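Local coordinates for beta-n-acetylhexosaminidase (Streptococcus pneumoniae, PDB 4AZI), which probably removes terminal beta-linked N-acetylhexosamine residues from glycans, as a family 20 glycoside hydrolase catalytic module of the pneumococcal exo-beta-D-N-acetylglucosaminidase StrH, at residues V245-W250 with K268-L273; S261-A266 with P315-P320; F272-G277 with V322-S327. The protein carries 2 engineered substitutions. All coordinates share one frame; numbering follows the deposited sequence.

In the fold
Interactions 1 and 3 lie in the sixth to eighth strands of the closed eight-stranded parallel barrel, and interaction 2 sits on its outside. Interaction 1 pairs strand 246-249 with strand 271-282, and interaction 3 pairs that same strand with 321-329; they share Phe-272 and Leu-273, and their centres are about 10 Å apart. Interaction 2, centred about 10 Å from the first and 13 Å from the third, is where helix 262-267, which links the first two of these strands, meets the loop leading into strand 321-329. Phe-272, a member of both strand pairings, also packs on interaction 2, whose segments alternate along the chain with those of the other two. The contacts thus join consecutive beta-alpha-beta units, and from them Trp-250 reaches the inhibitor pocket.

Interaction 1: V245-W250 with K268-L273; sequences VLISYW and KGYKFL. With OAN (O-(2-acetamido-2-deoxy D-glucopyranosylidene) amino-N-phenylcarbamate), chain C.
Three backbone hydrogen bonds zip strand 246-249 to the start of strand 271-282 in parallel register, Ile-247 opposite Phe-272 and Ser-248 opposite Leu-273. Ile-247 N points at Lys-271 O almost along its C=O axis, with an N-H...O angle of 174°. Ile-247 O takes Leu-273 N at 2.9 Å, the donor standing above the carbonyl plane, and Tyr-249 N reaches Leu-273 O at 3.2 Å, more bent but in the plane. Ahead of these bonds along both strands, where the backbones lie further apart, a water bridges them, donating to Val-245 O and accepting from Lys-271 N.

Apolar packing covers the face carrying Ile-247 and Phe-272. With CG1 beside the backbone N (chi1 -54°), Ile-247 lays CD1 over one face of the Tyr-270 ring, a CH-pi contact 4.2 Å from the centroid, while its CB meets Phe-272 CD1 at 4.0 Å. Tyr-249 and Phe-272 run side by side, their planes nearly perpendicular, and Tyr-249 CB rests 3.9 Å from Phe-272 CD1. Branched and aromatic residues suit this buried face, and the buried tyrosine hydroxyls are satisfied by backbone carbonyls: Tyr-249 OH by Ala-260 O, Tyr-270 OH by Asp-242 O. On the other face, Leu-246 CD2 meets Leu-273 CB.

Just past the strand, Trp-250 spreads one ring face against the inhibitor OAN, whose methyl CAH lies 3.7 Å above the plane; Asp-229 holds the indole N-H.

Helix 262-267 covers Tyr-249, Tyr-270 and Phe-272 through Leu-265, completing the beta-alpha-beta unit, while strands 223-227 and 321-329 flank the pair.

Interaction 2: S261-A266 with P315-P320; sequences SPQYLA and PEVDLP
Van der Waals packing carries this small surface contact, in which Leu-319 of the loop 315-320 fits against one side of the short helix 262-267. Leu-319 has CG beside its backbone N (chi1 -62°), and its two methyl branches divide the work. CD1 touches Pro-262 CB at 3.7 Å, and CD2 meets Ala-266 CB, also at 3.7 Å. Pro-262 and Ala-266 lie one turn apart, so the forked leucine tip spans neighbouring positions on that side; the small alanine lets the loop side chain come close. Beside this, the exposed Gln-263 bends at chi2 and crosses Val-317 at about a right angle, bringing NE2 to 3.9 Å from Val-317 CG2, a contact of polar tip with methyl.

Hydrogen bonding here serves the helix itself. Ser-261, the N-cap, swings OG between its own N and carbonyl carbon (chi1 66°), where it accepts from Tyr-264 N at 2.9 Å with an N-H...O angle of 158°. Proline suits the following position because a first-turn nitrogen needs no helical acceptor.

The arrangement belongs to the outer layer of a TIM barrel: the short helix that follows the sixth strand, 246-249, is packed against the loop that leads into the eighth.

Interaction 3: F272-G277 with V322-S327; sequences FLNTNG and VGSMLS
Strands 271-282 and 321-329, the seventh and eighth of the barrel wall, run parallel here with Asn-274 opposite Ser-324. Three backbone bonds join them. Val-322 N meets Phe-272 O at 2.8 Å almost along the C=O axis; Asn-274 N donates to Gly-323 O in the carbonyl plane; and Met-325 N reaches Asn-274 O at 2.8 Å from above its plane.

Gly-323 has a positive phi (151°), at which a CB would crowd the preceding carbonyl, so glycine fits well. Leu-273 CD1 packs 3.6 Å from Gly-323 C. The other branch, Leu-273 CD2, meets Met-325 CE at 3.8 Å, the two side chains crossing at about a right angle. The bend at chi3 (74°) of the flexible Met-325 side chain also brings CE to 3.5 Å from Thr-275 OG1 and close to its CG2. That hydroxyl donates to Leu-273 O and is also bonded to Ser-248 OG, tying in the adjoining strand. On the opposite face Ser-324 OG lies 3.3 Å from Asn-274 CB and is bonded to Phe-306 O.

Beyond the direct pairing, a water donates to Asn-276 O and Met-325 O and accepts from Ser-327 OG. Adjacent parallel strands connected through a helix, here 294-303, form the beta-alpha-beta unit from which the TIM barrel is built.

Interaction 1: V245-W250 with K268-L273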
loop_
_atom_site.group_PDB
_atom_site.type_symbol
_atom_site.label_atom_id
_atom_site.label_comp_id
_atom_site.label_asym_id
_atom_site.label_seq_id
_atom_site.Cartn_x
_atom_site.Cartn_y
_atom_site.Cartn_z
ATOM N N VAL A 245 -12.128 -0.042 9.566
ATOM C CA VAL A 245 -11.041 0.305 8.636
ATOM C C VAL A 245 -9.681 0.325 9.340
ATOM O O VAL A 245 -9.547 0.931 10.389
ATOM C CB VAL A 245 -11.312 1.666 7.943
ATOM C CG1 VAL A 245 -10.122 2.095 7.083
ATOM C CG2 VAL A 245 -12.603 1.599 7.112
ATOM N N LEU A 246 -8.686 -0.351 8.760
ATOM C CA LEU A 246 -7.297 -0.219 9.192
ATOM C C LEU A 246 -6.757 1.111 8.667
ATOM O O LEU A 246 -6.780 1.352 7.473
ATOM C CB LEU A 246 -6.454 -1.385 8.678
ATOM C CG LEU A 246 -4.950 -1.348 8.981
ATOM C CD1 LEU A 246 -4.649 -1.469 10.477
ATOM C CD2 LEU A 246 -4.230 -2.429 8.199
ATOM N N ILE A 247 -6.296 1.988 9.555
ATOM C CA ILE A 247 -5.936 3.346 9.139
ATOM C C ILE A 247 -4.433 3.431 8.806
ATOM O O ILE A 247 -3.567 3.214 9.663
ATOM C CB ILE A 247 -6.315 4.399 10.208
ATOM C CG1 ILE A 247 -7.815 4.324 10.620
ATOM C CG2 ILE A 247 -5.899 5.792 9.786
ATOM C CD1 ILE A 247 -8.809 4.898 9.627
ATOM N N SER A 248 -4.123 3.744 7.561
ATOM C CA SER A 248 -2.734 3.982 7.199
ATOM C C SER A 248 -2.405 5.424 7.588
ATOM O O SER A 248 -2.719 6.353 6.849
ATOM C CB SER A 248 -2.508 3.702 5.714
ATOM O OG SER A 248 -1.198 4.053 5.323
ATOM N N TYR A 249 -1.814 5.601 8.773
ATOM C CA TYR A 249 -1.580 6.942 9.332
ATOM C C TYR A 249 -0.209 7.479 8.969
ATOM O O TYR A 249 0.813 6.935 9.388
ATOM C CB TYR A 249 -1.779 6.991 10.866
ATOM C CG TYR A 249 -2.063 8.405 11.344
ATOM C CD1 TYR A 249 -1.032 9.351 11.453
ATOM C CD2 TYR A 249 -3.363 8.815 11.647
ATOM C CE1 TYR A 249 -1.291 10.656 11.862
ATOM C CE2 TYR A 249 -3.626 10.118 12.050
ATOM C CZ TYR A 249 -2.583 11.036 12.148
ATOM O OH TYR A 249 -2.834 12.332 12.555
ATOM N N TRP A 250 -0.192 8.567 8.202
ATOM C CA TRP A 250 1.058 9.106 7.684
ATOM C C TRP A 250 1.401 10.487 8.203
ATOM O O TRP A 250 2.569 10.837 8.271
ATOM C CB TRP A 250 1.047 9.075 6.162
ATOM C CG TRP A 250 0.055 10.031 5.579
ATOM C CD1 TRP A 250 -1.315 9.841 5.418
ATOM C CD2 TRP A 250 0.315 11.385 5.108
ATOM N NE1 TRP A 250 -1.897 10.953 4.878
ATOM C CE2 TRP A 250 -0.977 11.919 4.667
ATOM C CE3 TRP A 250 1.444 12.179 5.002
ATOM C CZ2 TRP A 250 -1.103 13.191 4.141
ATOM C CZ3 TRP A 250 1.306 13.464 4.472
ATOM C CH2 TRP A 250 0.060 13.959 4.056
ATOM N N LYS A 268 -11.697 6.553 18.961
ATOM C CA LYS A 268 -12.845 6.042 18.202
ATOM C C LYS A 268 -12.773 4.543 17.902
ATOM O O LYS A 268 -13.627 4.018 17.180
ATOM C CB LYS A 268 -12.993 6.804 16.874
ATOM C CG LYS A 268 -13.455 8.245 17.006
ATOM C CD LYS A 268 -14.928 8.324 17.375
ATOM C CE LYS A 268 -15.367 9.769 17.473
ATOM N NZ LYS A 268 -16.693 9.874 18.135
ATOM N N GLY A 269 -11.748 3.876 18.430
ATOM C CA GLY A 269 -11.555 2.434 18.260
ATOM C C GLY A 269 -10.647 1.995 17.111
ATOM O O GLY A 269 -10.501 0.809 16.860
ATOM N N TYR A 270 -10.030 2.935 16.410
ATOM C CA TYR A 270 -9.265 2.574 15.206
ATOM C C TYR A 270 -7.928 1.898 15.498
ATOM O O TYR A 270 -7.316 2.144 16.535
ATOM C CB TYR A 270 -9.044 3.793 14.316
ATOM C CG TYR A 270 -10.274 4.217 13.555
ATOM C CD1 TYR A 270 -10.794 3.410 12.556
ATOM C CD2 TYR A 270 -10.920 5.422 13.835
ATOM C CE1 TYR A 270 -11.906 3.782 11.837
ATOM C CE2 TYR A 270 -12.052 5.803 13.125
ATOM C CZ TYR A 270 -12.535 4.970 12.122
ATOM O OH TYR A 270 -13.647 5.304 11.394
ATOM N N LYS A 271 -7.494 1.039 14.577
ATOM C CA LYS A 271 -6.159 0.443 14.624
ATOM C C LYS A 271 -5.322 1.008 13.486
ATOM O O LYS A 271 -5.864 1.361 12.445
ATOM C CB LYS A 271 -6.248 -1.072 14.506
ATOM C CG LYS A 271 -6.926 -1.726 15.698
ATOM C CD LYS A 271 -7.890 -2.807 15.261
ATOM C CE LYS A 271 -7.201 -4.156 15.111
ATOM N NZ LYS A 271 -6.953 -4.839 16.414
ATOM N N PHE A 272 -4.008 1.086 13.691
ATOM C CA PHE A 272 -3.135 1.817 12.781
ATOM C C PHE A 272 -2.114 0.930 12.109
ATOM O O PHE A 272 -1.569 0.033 12.741
ATOM C CB PHE A 272 -2.374 2.932 13.534
ATOM C CG PHE A 272 -3.264 3.966 14.169
ATOM C CD1 PHE A 272 -3.953 4.887 13.388
ATOM C CD2 PHE A 272 -3.393 4.036 15.551
ATOM C CE1 PHE A 272 -4.759 5.849 13.962
ATOM C CE2 PHE A 272 -4.202 4.996 16.134
ATOM C CZ PHE A 272 -4.887 5.906 15.337
ATOM N N LEU A 273 -1.862 1.193 10.831
ATOM C CA LEU A 273 -0.630 0.776 10.184
ATOM C C LEU A 273 0.242 2.034 10.123
ATOM O O LEU A 273 -0.112 3.000 9.432
ATOM C CB LEU A 273 -0.884 0.204 8.786
ATOM C CG LEU A 273 0.381 -0.191 7.981
ATOM C CD1 LEU A 273 1.204 -1.261 8.698
ATOM C CD2 LEU A 273 0.041 -0.637 6.564
HETATM C CAH OAN C . -1.067 9.436 1.612
HETATM C CAG OAN C . 0.086 10.187 0.928
HETATM O OAN OAN C . 1.229 10.072 1.347
HETATM N NAI OAN C . -0.262 10.949 -0.110
HETATM C CAB OAN C . 0.678 11.748 -0.925
HETATM C CAC OAN C . 1.315 10.857 -1.993
HETATM O OAJ OAN C . 0.425 10.748 -3.111
HETATM C CAD OAN C . 2.652 11.419 -2.454
HETATM O OAK OAN C . 3.158 10.551 -3.459
HETATM C CAE OAN C . 3.625 11.455 -1.265
HETATM C CAF OAN C . 5.002 12.049 -1.580
HETATM O OAM OAN C . 4.881 13.436 -1.914
HETATM O OAL OAN C . 3.087 12.166 -0.118
HETATM C CAA OAN C . 1.749 12.449 -0.063
HETATM N NAY OAN C . 1.377 13.372 0.798
HETATM O OAQ OAN C . 2.375 13.952 1.523
HETATM C CAP OAN C . 2.139 15.253 1.869
HETATM O OAR OAN C . 2.945 15.849 2.585
HETATM N NAO OAN C . 1.017 15.811 1.389
HETATM C CAS OAN C . 0.592 17.056 1.650
HETATM C CAT OAN C . -0.718 17.219 2.101
HETATM C CAU OAN C . -1.217 18.490 2.384
HETATM C CAV OAN C . -0.402 19.610 2.221
HETATM C CAW OAN C . 0.915 19.457 1.767
HETATM C CAX OAN C . 1.413 18.183 1.479
HETATM O O HOH W 1 -9.337 -0.300 12.739
#

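Interaction 2: S261-A266 with P315-P320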
loop_
_atom_site.group_PDB
_atom_site.type_symbol
_atom_site.label_atom_id
_atom_site.label_comp_id
_atom_site.label_asym_id
_atom_site.label_seq_id
_atom_site.Cartn_x
_atom_site.Cartn_y
_atom_site.Cartn_z
ATOM N N SER A 261 -6.126 13.691 14.962
ATOM C CA SER A 261 -4.918 13.208 15.600
ATOM C C SER A 261 -5.004 11.691 15.717
ATOM O O SER A 261 -6.113 11.133 15.703
ATOM C CB SER A 261 -4.760 13.835 16.982
ATOM O OG SER A 261 -5.785 13.392 17.847
ATOM N N PRO A 262 -3.845 11.020 15.834
ATOM C CA PRO A 262 -3.859 9.583 16.106
ATOM C C PRO A 262 -4.529 9.294 17.445
ATOM O O PRO A 262 -5.237 8.288 17.564
ATOM C CB PRO A 262 -2.372 9.199 16.152
ATOM C CG PRO A 262 -1.643 10.334 15.547
ATOM C CD PRO A 262 -2.475 11.555 15.758
ATOM N N GLN A 263 -4.311 10.169 18.434
ATOM C CA GLN A 263 -5.001 10.063 19.732
ATOM C C GLN A 263 -6.522 10.027 19.534
ATOM O O GLN A 263 -7.208 9.149 20.075
ATOM C CB GLN A 263 -4.646 11.231 20.665
ATOM C CG GLN A 263 -3.216 11.261 21.186
ATOM C CD GLN A 263 -2.335 12.254 20.439
ATOM O OE1 GLN A 263 -2.476 12.441 19.234
ATOM N NE2 GLN A 263 -1.431 12.905 21.163
ATOM N N TYR A 264 -7.043 10.985 18.766
ATOM C CA TYR A 264 -8.479 11.063 18.513
ATOM C C TYR A 264 -9.041 9.822 17.808
ATOM O O TYR A 264 -10.087 9.310 18.201
ATOM C CB TYR A 264 -8.860 12.324 17.729
ATOM C CG TYR A 264 -10.362 12.517 17.671
ATOM C CD1 TYR A 264 -11.036 13.157 18.708
ATOM C CD2 TYR A 264 -11.111 12.023 16.605
ATOM C CE1 TYR A 264 -12.410 13.326 18.675
ATOM C CE2 TYR A 264 -12.486 12.189 16.557
ATOM C CZ TYR A 264 -13.129 12.833 17.601
ATOM O OH TYR A 264 -14.486 13.003 17.579
ATOM N N LEU A 265 -8.367 9.366 16.756
ATOM C CA LEU A 265 -8.794 8.158 16.036
ATOM C C LEU A 265 -8.715 6.890 16.885
ATOM O O LEU A 265 -9.625 6.069 16.833
ATOM C CB LEU A 265 -8.033 7.989 14.717
ATOM C CG LEU A 265 -8.234 9.077 13.658
ATOM C CD1 LEU A 265 -7.330 8.791 12.459
ATOM C CD2 LEU A 265 -9.690 9.157 13.236
ATOM N N ALA A 266 -7.655 6.744 17.685
ATOM C CA ALA A 266 -7.560 5.632 18.642
ATOM C C ALA A 266 -8.760 5.607 19.581
ATOM O O ALA A 266 -9.323 4.530 19.862
ATOM C CB ALA A 266 -6.265 5.706 19.439
ATOM N N PRO A 315 8.001 6.923 23.581
ATOM C CA PRO A 315 6.829 6.198 24.064
ATOM C C PRO A 315 5.849 6.992 24.930
ATOM O O PRO A 315 4.890 6.404 25.413
ATOM C CB PRO A 315 7.451 5.079 24.903
ATOM C CG PRO A 315 8.702 5.689 25.454
ATOM C CD PRO A 315 9.122 6.811 24.536
ATOM N N GLU A 316 6.076 8.291 25.128
ATOM C CA GLU A 316 5.134 9.138 25.889
ATOM C C GLU A 316 3.688 8.963 25.412
ATOM O O GLU A 316 2.761 8.874 26.219
ATOM C CB GLU A 316 5.542 10.619 25.838
ATOM C CG GLU A 316 4.575 11.574 26.544
ATOM C CD GLU A 316 4.499 11.372 28.053
ATOM O OE1 GLU A 316 5.527 11.041 28.684
ATOM O OE2 GLU A 316 3.401 11.552 28.625
ATOM N N VAL A 317 3.516 8.940 24.093
ATOM C CA VAL A 317 2.271 8.520 23.458
ATOM C C VAL A 317 2.566 7.132 22.899
ATOM O O VAL A 317 3.534 6.943 22.134
ATOM C CB VAL A 317 1.836 9.489 22.328
ATOM C CG1 VAL A 317 0.676 8.912 21.529
ATOM C CG2 VAL A 317 1.458 10.851 22.897
ATOM N N ASP A 318 1.762 6.158 23.318
ATOM C CA ASP A 318 1.949 4.772 22.920
ATOM C C ASP A 318 0.590 4.214 22.518
ATOM O O ASP A 318 -0.239 3.873 23.367
ATOM C CB ASP A 318 2.608 3.955 24.052
ATOM C CG ASP A 318 2.904 2.503 23.649
ATOM O OD1 ASP A 318 2.524 2.088 22.529
ATOM O OD2 ASP A 318 3.516 1.768 24.456
ATOM N N LEU A 319 0.378 4.159 21.210
ATOM C CA LEU A 319 -0.881 3.743 20.617
ATOM C C LEU A 319 -0.710 2.446 19.828
ATOM O O LEU A 319 0.286 2.283 19.120
ATOM C CB LEU A 319 -1.429 4.855 19.710
ATOM C CG LEU A 319 -1.777 6.201 20.364
ATOM C CD1 LEU A 319 -1.978 7.296 19.326
ATOM C CD2 LEU A 319 -3.021 6.077 21.237
ATOM N N PRO A 320 -1.678 1.520 19.944
ATOM C CA PRO A 320 -1.603 0.242 19.233
ATOM C C PRO A 320 -1.485 0.392 17.723
ATOM O O PRO A 320 -2.296 1.061 17.076
ATOM C CB PRO A 320 -2.917 -0.451 19.616
ATOM C CG PRO A 320 -3.213 0.091 20.976
ATOM C CD PRO A 320 -2.798 1.535 20.911
#

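Interaction 3: F272-G277 with V322-S327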
loop_
_atom_site.group_PDB
_atom_site.type_symbol
_atom_site.label_atom_id
_atom_site.label_comp_id
_atom_site.label_asym_id
_atom_site.label_seq_id
_atom_site.Cartn_x
_atom_site.Cartn_y
_atom_site.Cartn_z
ATOM N N PHE A 272 -4.008 1.086 13.691
ATOM C CA PHE A 272 -3.135 1.817 12.781
ATOM C C PHE A 272 -2.114 0.930 12.109
ATOM O O PHE A 272 -1.569 0.033 12.741
ATOM C CB PHE A 272 -2.374 2.932 13.534
ATOM C CG PHE A 272 -3.264 3.966 14.169
ATOM C CD1 PHE A 272 -3.953 4.887 13.388
ATOM C CD2 PHE A 272 -3.393 4.036 15.551
ATOM C CE1 PHE A 272 -4.759 5.849 13.962
ATOM C CE2 PHE A 272 -4.202 4.996 16.134
ATOM C CZ PHE A 272 -4.887 5.906 15.337
ATOM N N LEU A 273 -1.862 1.193 10.831
ATOM C CA LEU A 273 -0.630 0.776 10.184
ATOM C C LEU A 273 0.242 2.034 10.123
ATOM O O LEU A 273 -0.112 3.000 9.432
ATOM C CB LEU A 273 -0.884 0.204 8.786
ATOM C CG LEU A 273 0.381 -0.191 7.981
ATOM C CD1 LEU A 273 1.204 -1.261 8.698
ATOM C CD2 LEU A 273 0.041 -0.637 6.564
ATOM N N ASN A 274 1.338 2.028 10.894
ATOM C CA ASN A 274 2.212 3.209 11.051
ATOM C C ASN A 274 2.981 3.516 9.766
ATOM O O ASN A 274 4.017 2.921 9.489
ATOM C CB ASN A 274 3.164 3.023 12.245
ATOM C CG ASN A 274 4.048 4.242 12.513
ATOM O OD1 ASN A 274 3.853 5.322 11.947
ATOM N ND2 ASN A 274 5.026 4.066 13.393
ATOM N N THR A 275 2.454 4.468 9.005
ATOM C CA THR A 275 2.928 4.788 7.673
ATOM C C THR A 275 3.576 6.169 7.694
ATOM O O THR A 275 3.267 7.039 6.877
ATOM C CB THR A 275 1.741 4.742 6.696
ATOM O OG1 THR A 275 1.069 3.484 6.859
ATOM C CG2 THR A 275 2.184 4.886 5.239
ATOM N N ASN A 276 4.490 6.356 8.646
ATOM C CA ASN A 276 5.022 7.681 8.958
ATOM C C ASN A 276 5.619 8.376 7.758
ATOM O O ASN A 276 6.472 7.811 7.086
ATOM C CB ASN A 276 6.073 7.576 10.055
ATOM C CG ASN A 276 6.167 8.831 10.878
ATOM O OD1 ASN A 276 6.162 9.935 10.346
ATOM N ND2 ASN A 276 6.234 8.669 12.193
ATOM N N GLY A 277 5.149 9.592 7.485
ATOM C CA GLY A 277 5.732 10.457 6.454
ATOM C C GLY A 277 7.240 10.630 6.608
ATOM O O GLY A 277 7.947 10.929 5.644
ATOM N N VAL A 322 -0.554 -2.130 14.200
ATOM C CA VAL A 322 -0.408 -3.527 13.756
ATOM C C VAL A 322 0.973 -3.737 13.117
ATOM O O VAL A 322 1.359 -4.865 12.795
ATOM C CB VAL A 322 -1.533 -3.964 12.783
ATOM C CG1 VAL A 322 -2.905 -3.812 13.429
ATOM C CG2 VAL A 322 -1.453 -3.197 11.461
ATOM N N GLY A 323 1.708 -2.638 12.948
ATOM C CA GLY A 323 3.016 -2.648 12.304
ATOM C C GLY A 323 3.316 -1.327 11.617
ATOM O O GLY A 323 2.649 -0.330 11.869
ATOM N N SER A 324 4.302 -1.335 10.722
ATOM C CA SER A 324 4.788 -0.118 10.101
ATOM C C SER A 324 5.085 -0.296 8.623
ATOM O O SER A 324 5.421 -1.399 8.168
ATOM C CB SER A 324 6.048 0.381 10.820
ATOM O OG SER A 324 5.734 0.901 12.095
ATOM N N MET A 325 4.969 0.805 7.887
ATOM C CA MET A 325 5.166 0.808 6.448
ATOM C C MET A 325 6.095 1.947 6.012
ATOM O O MET A 325 5.885 3.097 6.375
ATOM C CB MET A 325 3.809 0.924 5.750
ATOM C CG MET A 325 3.871 0.978 4.231
ATOM S SD MET A 325 2.347 0.379 3.470
ATOM C CE MET A 325 1.230 1.739 3.782
ATOM N N LEU A 326 7.129 1.602 5.250
ATOM C CA LEU A 326 8.007 2.586 4.616
ATOM C C LEU A 326 7.579 2.745 3.149
ATOM O O LEU A 326 7.284 1.753 2.470
ATOM C CB LEU A 326 9.475 2.159 4.737
ATOM C CG LEU A 326 10.558 3.081 4.172
ATOM C CD1 LEU A 326 11.753 3.151 5.113
ATOM C CD2 LEU A 326 10.987 2.620 2.785
ATOM N N SER A 327 7.549 3.986 2.666
ATOM C CA SER A 327 6.854 4.293 1.419
ATOM C C SER A 327 7.705 4.957 0.341
ATOM O O SER A 327 8.355 5.985 0.587
ATOM C CB SER A 327 5.624 5.156 1.685
ATOM O OG SER A 327 4.842 4.655 2.755
HETATM O O HOH W 2 6.054 5.582 5.221
#